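Local coordinates for techylectin-5A (Tachypleus tridentatus, PDB 1JC9), which agglutinates bacteria and human erythrocytes as an innate-immunity lectin, recognising acetyl group-containing substances on their surfaces, at the 2-acetamido-2-deoxy-beta-D-glucopyranose site and the calcium ion site. Sequence-based numbering; all coordinates share one arbitrary frame.

Site 1: the 2-acetamido-2-deoxy-beta-D-glucopyranose site. Residues 186, 210, 218-220, 236-237, 243, 248. With NAG (2-acetamido-2-deoxy-beta-D-glucopyranose), chain B.
In the acetyl-group pocket of this fibrinogen-related domain, the N-acetyl arm of NAG goes in first, methyl C8 leading. Tyr248 can be followed outward from CB: its CG is anti to the carbonyl carbon (chi1 -77°), which sends the ring toward the sugar with the aliphatic CG of Arg243 over one face, toward the rim. Along the ring, CE1 touches the acetyl methyl C8, CE2 lies against the Arg243 guanidinium, and the phenolic Tyr248 OH reaches the anomeric hydroxyl O1 of NAG at 2.7 Å. Tyr248 OH also donates to His220 O at 2.6 Å, which probably fixes the rotation of the hydroxyl. Arg186, bent at chi3, brings Arg186 NH2 to NAG O1 nearly in its guanidinium plane, 3.0 Å away.

The acetyl carbonyl NAG O7 is gripped by two consecutive backbone amides, Cys219 N at 2.7 Å and His220 N at 2.9 Å; the cis peptide bond between Arg218 and Cys219 lies in the loop that presents them. On the amide's other side, N2 of NAG donates to Tyr236 OH (2.9 Å, 163° at H). NAG C8 lies over one face of the His220 imidazole, 3.8 Å from its centroid, and also meets Ala237 CB and Tyr210 CZ. The imidazole is held by His220 NE2 donating in its plane to a lone pair of Ala237 O (3.0 Å). Water 1 joins Tyr210 OH to the sugar O3.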
# COMPACT_ATOMS: atom_id res chain seq x y z
N ARG A 186 12.11 -7.52 -2.82
CA ARG A 186 12.97 -7.04 -3.89
C ARG A 186 12.82 -5.55 -4.18
O ARG A 186 13.69 -4.94 -4.81
CB ARG A 186 12.72 -7.83 -5.18
CG ARG A 186 13.86 -7.74 -6.18
CD ARG A 186 13.68 -8.69 -7.36
NE ARG A 186 12.72 -8.20 -8.35
CZ ARG A 186 12.38 -8.86 -9.45
NH1 ARG A 186 12.91 -10.05 -9.70
NH2 ARG A 186 11.51 -8.33 -10.31
N TYR A 210 3.46 -2.09 -16.62
CA TYR A 210 2.69 -2.76 -15.58
C TYR A 210 1.56 -1.97 -14.94
O TYR A 210 0.94 -2.41 -13.97
CB TYR A 210 3.67 -3.35 -14.57
CG TYR A 210 4.59 -4.32 -15.27
CD1 TYR A 210 4.08 -5.49 -15.83
CD2 TYR A 210 5.94 -4.03 -15.47
CE1 TYR A 210 4.89 -6.35 -16.59
CE2 TYR A 210 6.75 -4.88 -16.22
CZ TYR A 210 6.22 -6.03 -16.78
OH TYR A 210 7.00 -6.87 -17.54
N ARG A 218 12.88 -4.03 -11.72
CA ARG A 218 13.13 -4.52 -13.08
C ARG A 218 12.26 -5.73 -13.45
O ARG A 218 12.80 -6.72 -13.93
CB ARG A 218 14.58 -4.96 -13.22
CG ARG A 218 15.63 -3.87 -13.24
CD ARG A 218 16.99 -4.51 -12.98
NE ARG A 218 18.10 -3.77 -13.57
CZ ARG A 218 18.36 -3.72 -14.88
NH1 ARG A 218 17.58 -4.36 -15.74
NH2 ARG A 218 19.40 -3.02 -15.32
N CYS A 219 10.94 -5.67 -13.27
CA CYS A 219 10.22 -4.52 -12.75
C CYS A 219 9.57 -4.78 -11.39
O CYS A 219 9.60 -3.91 -10.52
CB CYS A 219 9.14 -4.11 -13.74
SG CYS A 219 9.73 -3.27 -15.25
N HIS A 220 8.99 -5.97 -11.21
CA HIS A 220 8.33 -6.26 -9.94
C HIS A 220 8.04 -7.73 -9.66
O HIS A 220 8.14 -8.59 -10.54
CB HIS A 220 6.99 -5.52 -9.87
CG HIS A 220 5.90 -6.17 -10.68
ND1 HIS A 220 5.33 -7.37 -10.34
CD2 HIS A 220 5.32 -5.79 -11.84
CE1 HIS A 220 4.44 -7.71 -11.25
NE2 HIS A 220 4.41 -6.76 -12.17
N TYR A 236 0.50 -10.29 -19.35
CA TYR A 236 1.61 -10.57 -18.44
C TYR A 236 1.83 -9.60 -17.28
O TYR A 236 2.16 -8.43 -17.48
CB TYR A 236 2.91 -10.69 -19.24
CG TYR A 236 4.13 -10.97 -18.40
CD1 TYR A 236 4.28 -12.18 -17.73
CD2 TYR A 236 5.13 -10.01 -18.25
CE1 TYR A 236 5.40 -12.44 -16.94
CE2 TYR A 236 6.26 -10.26 -17.46
CZ TYR A 236 6.38 -11.47 -16.81
OH TYR A 236 7.49 -11.72 -16.03
N ALA A 237 1.64 -10.11 -16.07
CA ALA A 237 1.88 -9.38 -14.83
C ALA A 237 1.39 -7.94 -14.70
O ALA A 237 1.96 -7.17 -13.93
CB ALA A 237 3.37 -9.43 -14.52
N ARG A 243 3.56 -12.36 -6.85
CA ARG A 243 4.26 -13.49 -7.43
C ARG A 243 4.43 -14.76 -6.60
O ARG A 243 4.11 -15.85 -7.07
CB ARG A 243 5.64 -13.04 -7.92
CG ARG A 243 6.40 -14.13 -8.65
CD ARG A 243 7.81 -13.69 -8.97
NE ARG A 243 8.56 -14.74 -9.65
CZ ARG A 243 9.78 -14.57 -10.15
NH1 ARG A 243 10.39 -13.40 -10.05
NH2 ARG A 243 10.38 -15.59 -10.76
N TYR A 248 2.34 -14.63 -12.01
CA TYR A 248 2.18 -13.38 -12.76
C TYR A 248 0.91 -13.30 -13.61
O TYR A 248 0.76 -12.36 -14.39
CB TYR A 248 3.38 -13.15 -13.66
CG TYR A 248 4.62 -12.65 -12.95
CD1 TYR A 248 4.56 -11.54 -12.10
CD2 TYR A 248 5.87 -13.23 -13.17
CE1 TYR A 248 5.70 -11.03 -11.50
CE2 TYR A 248 7.02 -12.73 -12.58
CZ TYR A 248 6.92 -11.62 -11.75
OH TYR A 248 8.06 -11.09 -11.19
C1 NAG B . 10.98 -10.84 -13.48
C2 NAG B . 10.47 -9.74 -14.53
C3 NAG B . 11.01 -10.14 -15.96
C4 NAG B . 12.52 -10.10 -15.86
C5 NAG B . 12.98 -11.13 -14.78
C6 NAG B . 14.50 -11.13 -14.59
C7 NAG B . 8.41 -8.58 -14.06
C8 NAG B . 6.92 -8.47 -14.04
N2 NAG B . 9.00 -9.73 -14.55
O1 NAG B . 10.53 -10.57 -12.11
O3 NAG B . 10.61 -9.20 -16.94
O4 NAG B . 13.11 -10.45 -17.16
O5 NAG B . 12.42 -10.86 -13.45
O6 NAG B . 14.72 -12.14 -13.56
O7 NAG B . 9.07 -7.60 -13.63
O HOH W 1 9.78 -6.55 -17.17

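Site 2: the calcium ion site. Residues 198, 200, 202-206. With CA (calcium ion), chain C.
A calcium-binding loop of the fibrinogen C-terminal domain, running from Asp198 to His205 and leading into helix 206-210, wraps its oxygens around the ion. Seven ligands are modelled: carboxylates, main-chain carbonyls and two waters. Asp198 has CG anti to the backbone N (chi1 -175°) and chelates the ion with its carboxylate, both oxygens binding (bidentate), Asp198 OD2 at 2.3 Å from CA and Asp198 OD1 at 2.6 Å. Asp200 behaves differently. Its CG occupies the crowded position between the backbone N and the carbonyl carbon (chi1 64°), and its carboxylate is turned so that OD2 alone makes a close bond to CA, while Asp200 OD1 stays 3.3 Å from CA, a longer contact probably belonging to a loosely modelled shell.

The main-chain carbonyls His202 O and Thr204 O also bind, so the loop's backbone shape sets much of the shell. Waters 2 and 3 are also bound to the ion, water 2 also meeting Glu203 O and water 3 meeting Asp200 O.

A second shell of amides steadies the acids. Asp200 N approaches Asp198 OD1 nearly along its C-O axis. Asp200 OD2 takes His202 N from above its carboxylate plane, and Asp200 OD1 receives Cys206 N, also from above the plane, at 3.1 Å. These donors probably offset some of the negative charge and hold each carboxylate's rotation. Asp198 CB also packs over the centre of the His205 ring.

His202 uses its side chain away from the metal: Glu203 OE1 lies over the centre of its imidazole, while Thr204 N donates to His202 ND1 exactly in the ring plane, at 2.7 Å and 170° at H.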
# COMPACT_ATOMS: atom_id res chain seq x y z
N ASP A 198 9.53 7.94 -14.83
CA ASP A 198 10.32 6.72 -14.78
C ASP A 198 11.53 6.86 -13.86
O ASP A 198 12.52 7.52 -14.21
CB ASP A 198 10.82 6.35 -16.18
CG ASP A 198 11.54 5.01 -16.22
OD1 ASP A 198 12.17 4.63 -15.21
OD2 ASP A 198 11.50 4.35 -17.27
N ASP A 200 12.68 3.91 -12.22
CA ASP A 200 13.10 2.53 -11.98
C ASP A 200 14.52 2.26 -12.50
O ASP A 200 15.20 3.16 -12.99
CB ASP A 200 12.10 1.55 -12.60
CG ASP A 200 12.02 1.66 -14.11
OD1 ASP A 200 10.89 1.79 -14.64
OD2 ASP A 200 13.08 1.59 -14.77
N HIS A 202 15.30 -0.07 -14.89
CA HIS A 202 15.16 -0.88 -16.08
C HIS A 202 15.24 0.01 -17.31
O HIS A 202 14.98 1.22 -17.24
CB HIS A 202 13.82 -1.62 -16.04
CG HIS A 202 13.68 -2.70 -17.07
ND1 HIS A 202 13.50 -2.43 -18.41
CD2 HIS A 202 13.69 -4.05 -16.96
CE1 HIS A 202 13.40 -3.56 -19.08
NE2 HIS A 202 13.52 -4.56 -18.22
N GLU A 203 15.62 -0.58 -18.44
CA GLU A 203 15.74 0.16 -19.70
C GLU A 203 14.37 0.68 -20.12
O GLU A 203 14.26 1.77 -20.69
CB GLU A 203 16.29 -0.75 -20.80
CG GLU A 203 17.67 -1.33 -20.50
CD GLU A 203 17.67 -2.21 -19.26
OE1 GLU A 203 16.88 -3.17 -19.20
OE2 GLU A 203 18.48 -1.94 -18.35
N THR A 204 13.34 -0.09 -19.83
CA THR A 204 11.98 0.29 -20.18
C THR A 204 11.31 1.12 -19.09
O THR A 204 11.92 1.44 -18.07
CB THR A 204 11.11 -0.95 -20.44
OG1 THR A 204 10.98 -1.71 -19.23
CG2 THR A 204 11.74 -1.82 -21.51
N HIS A 205 10.05 1.46 -19.33
CA HIS A 205 9.23 2.24 -18.41
C HIS A 205 8.32 1.24 -17.70
O HIS A 205 7.23 0.92 -18.18
CB HIS A 205 8.39 3.25 -19.21
CG HIS A 205 7.88 4.39 -18.39
ND1 HIS A 205 7.43 4.25 -17.10
CD2 HIS A 205 7.69 5.70 -18.72
CE1 HIS A 205 6.99 5.42 -16.66
NE2 HIS A 205 7.14 6.31 -17.62
N CYS A 206 8.78 0.72 -16.56
CA CYS A 206 8.02 -0.26 -15.80
C CYS A 206 6.57 0.15 -15.53
O CYS A 206 5.65 -0.66 -15.69
CB CYS A 206 8.71 -0.54 -14.47
SG CYS A 206 10.28 -1.46 -14.54
CA CA C . 13.18 2.86 -16.77
O HOH W 2 14.26 3.97 -18.85
O HOH W 3 14.97 3.79 -15.65

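Site 1 and site 2 lie close together, the centres of their C-alpha atoms about 12 Å apart, and both belong to the fibrinogen C-terminal domain. Helix 206-210 joins them: its first residue, Cys206, closes the calcium loop, and its last, Tyr210, lines the sugar pocket. The disulfide between Cys206 and Cys219 is a second tie, linking the end of the metal loop to the loop with the cis peptide. Calcium touches no atom of the sugar, so its part in recognition is probably structural, steadying the loop and the helix that carries Tyr210 into the pocket. The single deposited chain does not show how the multimer arrays such pockets.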